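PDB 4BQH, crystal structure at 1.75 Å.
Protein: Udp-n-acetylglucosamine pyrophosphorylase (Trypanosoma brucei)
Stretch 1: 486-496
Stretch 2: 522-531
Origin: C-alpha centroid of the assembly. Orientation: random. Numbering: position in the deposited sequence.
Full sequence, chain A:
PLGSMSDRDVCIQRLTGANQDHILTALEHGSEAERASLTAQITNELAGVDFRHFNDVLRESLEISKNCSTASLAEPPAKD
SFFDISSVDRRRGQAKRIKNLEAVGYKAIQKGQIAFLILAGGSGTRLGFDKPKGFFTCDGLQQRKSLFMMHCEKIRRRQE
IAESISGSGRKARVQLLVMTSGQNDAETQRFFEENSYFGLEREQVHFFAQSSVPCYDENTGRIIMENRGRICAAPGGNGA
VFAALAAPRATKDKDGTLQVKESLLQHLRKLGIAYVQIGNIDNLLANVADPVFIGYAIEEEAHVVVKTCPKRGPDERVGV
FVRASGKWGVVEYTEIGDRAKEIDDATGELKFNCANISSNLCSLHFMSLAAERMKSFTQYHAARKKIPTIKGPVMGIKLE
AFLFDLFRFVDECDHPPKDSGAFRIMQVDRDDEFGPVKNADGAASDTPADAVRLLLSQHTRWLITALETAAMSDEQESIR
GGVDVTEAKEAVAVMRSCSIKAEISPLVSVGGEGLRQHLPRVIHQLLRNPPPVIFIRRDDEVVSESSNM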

# COMPACT_ATOMS: atom_id res chain seq x y z
N THR A 486 30.33 -25.64 -17.76
CA THR A 486 31.54 -24.93 -17.35
C THR A 486 31.46 -23.41 -17.63
O THR A 486 32.00 -22.62 -16.85
CB THR A 486 32.84 -25.54 -17.93
OG1 THR A 486 32.82 -25.46 -19.36
CG2 THR A 486 32.98 -27.01 -17.51
N GLU A 487 30.79 -23.02 -18.71
CA GLU A 487 30.60 -21.60 -19.04
C GLU A 487 29.68 -20.88 -18.04
O GLU A 487 29.88 -19.69 -17.74
CB GLU A 487 30.04 -21.41 -20.45
CG GLU A 487 31.07 -21.60 -21.56
CD GLU A 487 30.57 -21.15 -22.92
OE1 GLU A 487 29.37 -20.84 -23.07
OE2 GLU A 487 31.38 -21.09 -23.87
N ALA A 488 28.66 -21.59 -17.57
CA ALA A 488 27.78 -21.06 -16.52
C ALA A 488 28.56 -20.86 -15.22
O ALA A 488 28.43 -19.84 -14.54
CB ALA A 488 26.59 -21.98 -16.32
N LYS A 489 29.40 -21.84 -14.90
CA LYS A 489 30.29 -21.81 -13.75
C LYS A 489 31.27 -20.64 -13.86
O LYS A 489 31.48 -19.90 -12.90
CB LYS A 489 31.05 -23.14 -13.68
CG LYS A 489 31.24 -23.70 -12.29
CD LYS A 489 31.43 -25.21 -12.39
CE LYS A 489 30.72 -25.93 -11.24
NZ LYS A 489 30.65 -27.40 -11.46
N GLU A 490 31.86 -20.48 -15.04
CA GLU A 490 32.74 -19.32 -15.29
C GLU A 490 32.00 -17.99 -15.19
O GLU A 490 32.53 -17.02 -14.62
CB GLU A 490 33.41 -19.43 -16.67
CG GLU A 490 34.62 -20.35 -16.69
CD GLU A 490 34.91 -20.91 -18.08
OE1 GLU A 490 34.41 -20.35 -19.08
OE2 GLU A 490 35.63 -21.93 -18.16
N ALA A 491 30.79 -17.94 -15.75
CA ALA A 491 29.97 -16.73 -15.70
C ALA A 491 29.65 -16.30 -14.25
O ALA A 491 29.68 -15.10 -13.94
CB ALA A 491 28.70 -16.90 -16.51
N VAL A 492 29.38 -17.27 -13.38
CA VAL A 492 29.10 -16.98 -11.97
C VAL A 492 30.35 -16.42 -11.32
O VAL A 492 30.28 -15.49 -10.52
CB VAL A 492 28.63 -18.23 -11.18
CG1 VAL A 492 28.43 -17.89 -9.70
CG2 VAL A 492 27.35 -18.78 -11.76
N ALA A 493 31.51 -17.01 -11.66
CA ALA A 493 32.77 -16.54 -11.10
C ALA A 493 33.04 -15.09 -11.49
O ALA A 493 33.53 -14.31 -10.66
CB ALA A 493 33.93 -17.45 -11.50
N VAL A 494 32.71 -14.73 -12.73
CA VAL A 494 32.79 -13.34 -13.19
C VAL A 494 31.83 -12.43 -12.40
O VAL A 494 32.24 -11.34 -11.99
CB VAL A 494 32.57 -13.20 -14.72
CG1 VAL A 494 32.53 -11.74 -15.16
CG2 VAL A 494 33.68 -13.93 -15.46
N MET A 495 30.59 -12.89 -12.16
CA MET A 495 29.60 -12.09 -11.41
C MET A 495 30.17 -11.73 -10.05
O MET A 495 30.12 -10.58 -9.63
CB MET A 495 28.31 -12.88 -11.14
CG MET A 495 27.38 -13.14 -12.31
SD MET A 495 26.30 -11.78 -12.78
CE MET A 495 25.16 -11.62 -11.40
N ARG A 496 30.71 -12.74 -9.38
CA ARG A 496 31.25 -12.57 -8.04
C ARG A 496 32.47 -11.67 -7.95
O ARG A 496 32.47 -10.69 -7.19
CB ARG A 496 31.48 -13.92 -7.38
CG ARG A 496 30.18 -14.50 -6.88
CD ARG A 496 30.34 -15.90 -6.33
NE ARG A 496 29.05 -16.55 -6.30
CZ ARG A 496 28.66 -17.41 -5.37
NH1 ARG A 496 29.47 -17.74 -4.37
NH2 ARG A 496 27.44 -17.93 -5.43
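Stretch 2 (522-531) VIHQLLRNPP

Stretch 2 packs on stretch 1 as one helix laid across another. Residues 486-496 are helical throughout, within a longer helix that runs on at both ends; 522-528 close a helix that began earlier in the chain, and Asn529 is the first residue to leave helical phi/psi, so that Pro530 and Pro531 follow in an extended conformation. The two axes approach to 8.9 Å, and their N-to-C directions make an angle of 60°, with a signed crossing angle of 60°. No hydrogen bond links the stretches; the contact is van der Waals packing, mostly of apolar side chains, with some backbone atoms taking part.

Walking along stretch 1, Thr486 stays out of reach, and the contact opens at Glu487. This acid points its CA-to-CB bond toward stretch 2: its CG lies 3.9 Å from CD1 of Leu527, while its OE1 and its backbone O each lie 4.0 Å from CG2 of Ile523. Ala488 shows how a small residue can serve even when its CA-to-CB bond points away overall, for its CB still meets CD1 of Ile523 at 4.0 Å. Lys489 takes no part. Glu490 also points toward stretch 2, with its CB 3.7 Å from CD2 of Leu527.

Ala491 is the pivot. CA of Ala491 and CA of Leu526 are 5.5 Å apart, the nearest such pair across the stretches. CB of Ala491 sits 3.9 Å from CG1 of Ile523, 3.6 Å from CD1 of Leu526 and 4.4 Å from CD2 of Leu527. The backbone is engaged too: CD1 of Leu526 rests 3.5 Å from O of Ala491, an atom already accepting the helical hydrogen bond from N of Met495, and CD2 of Leu527 is 3.7 Å from N of Ala491.

Val492 faces away and Ala493 is out of reach, so the next contact falls at Val494, one turn beyond Glu490. In its t rotamer, Val494 places CG1 3.5 Å from O of Leu526, 4.2 Å from CD2 of Leu526 and 4.0 Å from CG of Pro530, which extends the contact past the end of the second helix. Met495, directed sideways and m at all three chi angles, adds its CG at 3.8 Å from CD1 of Leu526. Arg496 reaches nothing here.

The face is formed by Glu487, Ala488, Glu490, Ala491, Val494 and Met495 against Ile523, Leu526, Leu527 and, beyond the helix, Pro530: a small residue at the closest backbone approach, branched aliphatics around it.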

# COMPACT_ATOMS: atom_id res chain seq x y z
N VAL A 522 23.19 -13.56 -21.26
CA VAL A 522 23.88 -13.18 -20.01
C VAL A 522 25.27 -13.79 -19.95
O VAL A 522 26.27 -13.08 -19.70
CB VAL A 522 23.05 -13.66 -18.78
CG1 VAL A 522 23.86 -13.53 -17.48
CG2 VAL A 522 21.74 -12.89 -18.73
N ILE A 523 25.37 -15.09 -20.21
CA ILE A 523 26.65 -15.77 -20.19
C ILE A 523 27.63 -15.17 -21.22
O ILE A 523 28.80 -14.97 -20.89
CB ILE A 523 26.49 -17.30 -20.36
CG1 ILE A 523 25.93 -17.87 -19.06
CG2 ILE A 523 27.82 -17.97 -20.70
CD1 ILE A 523 25.52 -19.33 -19.15
N HIS A 524 27.14 -14.87 -22.42
CA HIS A 524 27.95 -14.26 -23.49
C HIS A 524 28.52 -12.94 -22.99
O HIS A 524 29.71 -12.69 -23.12
CB HIS A 524 27.10 -14.06 -24.73
CG HIS A 524 27.87 -13.60 -25.95
ND1 HIS A 524 27.94 -12.31 -26.33
CD2 HIS A 524 28.60 -14.33 -26.88
CE1 HIS A 524 28.68 -12.22 -27.45
NE2 HIS A 524 29.10 -13.45 -27.78
N GLN A 525 27.68 -12.10 -22.40
CA GLN A 525 28.14 -10.80 -21.86
C GLN A 525 29.19 -10.96 -20.78
O GLN A 525 30.18 -10.23 -20.78
CB GLN A 525 26.99 -10.04 -21.23
CG GLN A 525 25.99 -9.49 -22.22
CD GLN A 525 24.79 -8.90 -21.51
OE1 GLN A 525 23.89 -9.64 -21.07
NE2 GLN A 525 24.78 -7.58 -21.37
N LEU A 526 28.95 -11.89 -19.85
CA LEU A 526 29.83 -12.10 -18.71
C LEU A 526 31.21 -12.60 -19.14
O LEU A 526 32.23 -12.16 -18.58
CB LEU A 526 29.22 -13.02 -17.65
CG LEU A 526 28.02 -12.44 -16.91
CD1 LEU A 526 27.41 -13.53 -16.04
CD2 LEU A 526 28.41 -11.23 -16.05
N LEU A 527 31.23 -13.48 -20.13
CA LEU A 527 32.51 -14.02 -20.58
C LEU A 527 33.25 -13.14 -21.59
O LEU A 527 34.47 -13.27 -21.71
CB LEU A 527 32.38 -15.46 -21.10
CG LEU A 527 31.66 -16.50 -20.23
CD1 LEU A 527 31.49 -17.81 -20.99
CD2 LEU A 527 32.36 -16.73 -18.90
N ARG A 528 32.54 -12.28 -22.31
CA ARG A 528 33.16 -11.46 -23.36
C ARG A 528 33.49 -10.02 -22.92
O ARG A 528 34.59 -9.53 -23.18
CB ARG A 528 32.27 -11.39 -24.61
CG ARG A 528 31.92 -12.73 -25.26
CD ARG A 528 33.15 -13.61 -25.48
NE ARG A 528 34.11 -12.97 -26.39
CZ ARG A 528 35.28 -13.51 -26.76
NH1 ARG A 528 35.64 -14.72 -26.32
NH2 ARG A 528 36.09 -12.83 -27.58
N ASN A 529 32.53 -9.36 -22.26
CA ASN A 529 32.67 -7.96 -21.89
C ASN A 529 31.56 -7.55 -20.91
O ASN A 529 30.59 -6.91 -21.33
CB ASN A 529 32.57 -7.07 -23.14
CG ASN A 529 32.82 -5.60 -22.84
OD1 ASN A 529 33.44 -5.24 -21.85
ND2 ASN A 529 32.38 -4.75 -23.74
N PRO A 530 31.72 -7.90 -19.64
CA PRO A 530 30.61 -7.67 -18.68
C PRO A 530 30.34 -6.17 -18.38
O PRO A 530 31.28 -5.44 -18.01
CB PRO A 530 31.06 -8.42 -17.43
CG PRO A 530 32.55 -8.53 -17.53
CD PRO A 530 32.87 -8.58 -19.01
N PRO A 531 29.08 -5.71 -18.55
CA PRO A 531 28.72 -4.36 -18.13
C PRO A 531 28.59 -4.33 -16.60
O PRO A 531 28.54 -5.39 -15.98
CB PRO A 531 27.36 -4.15 -18.78
CG PRO A 531 26.76 -5.52 -18.80
CD PRO A 531 27.92 -6.42 -19.13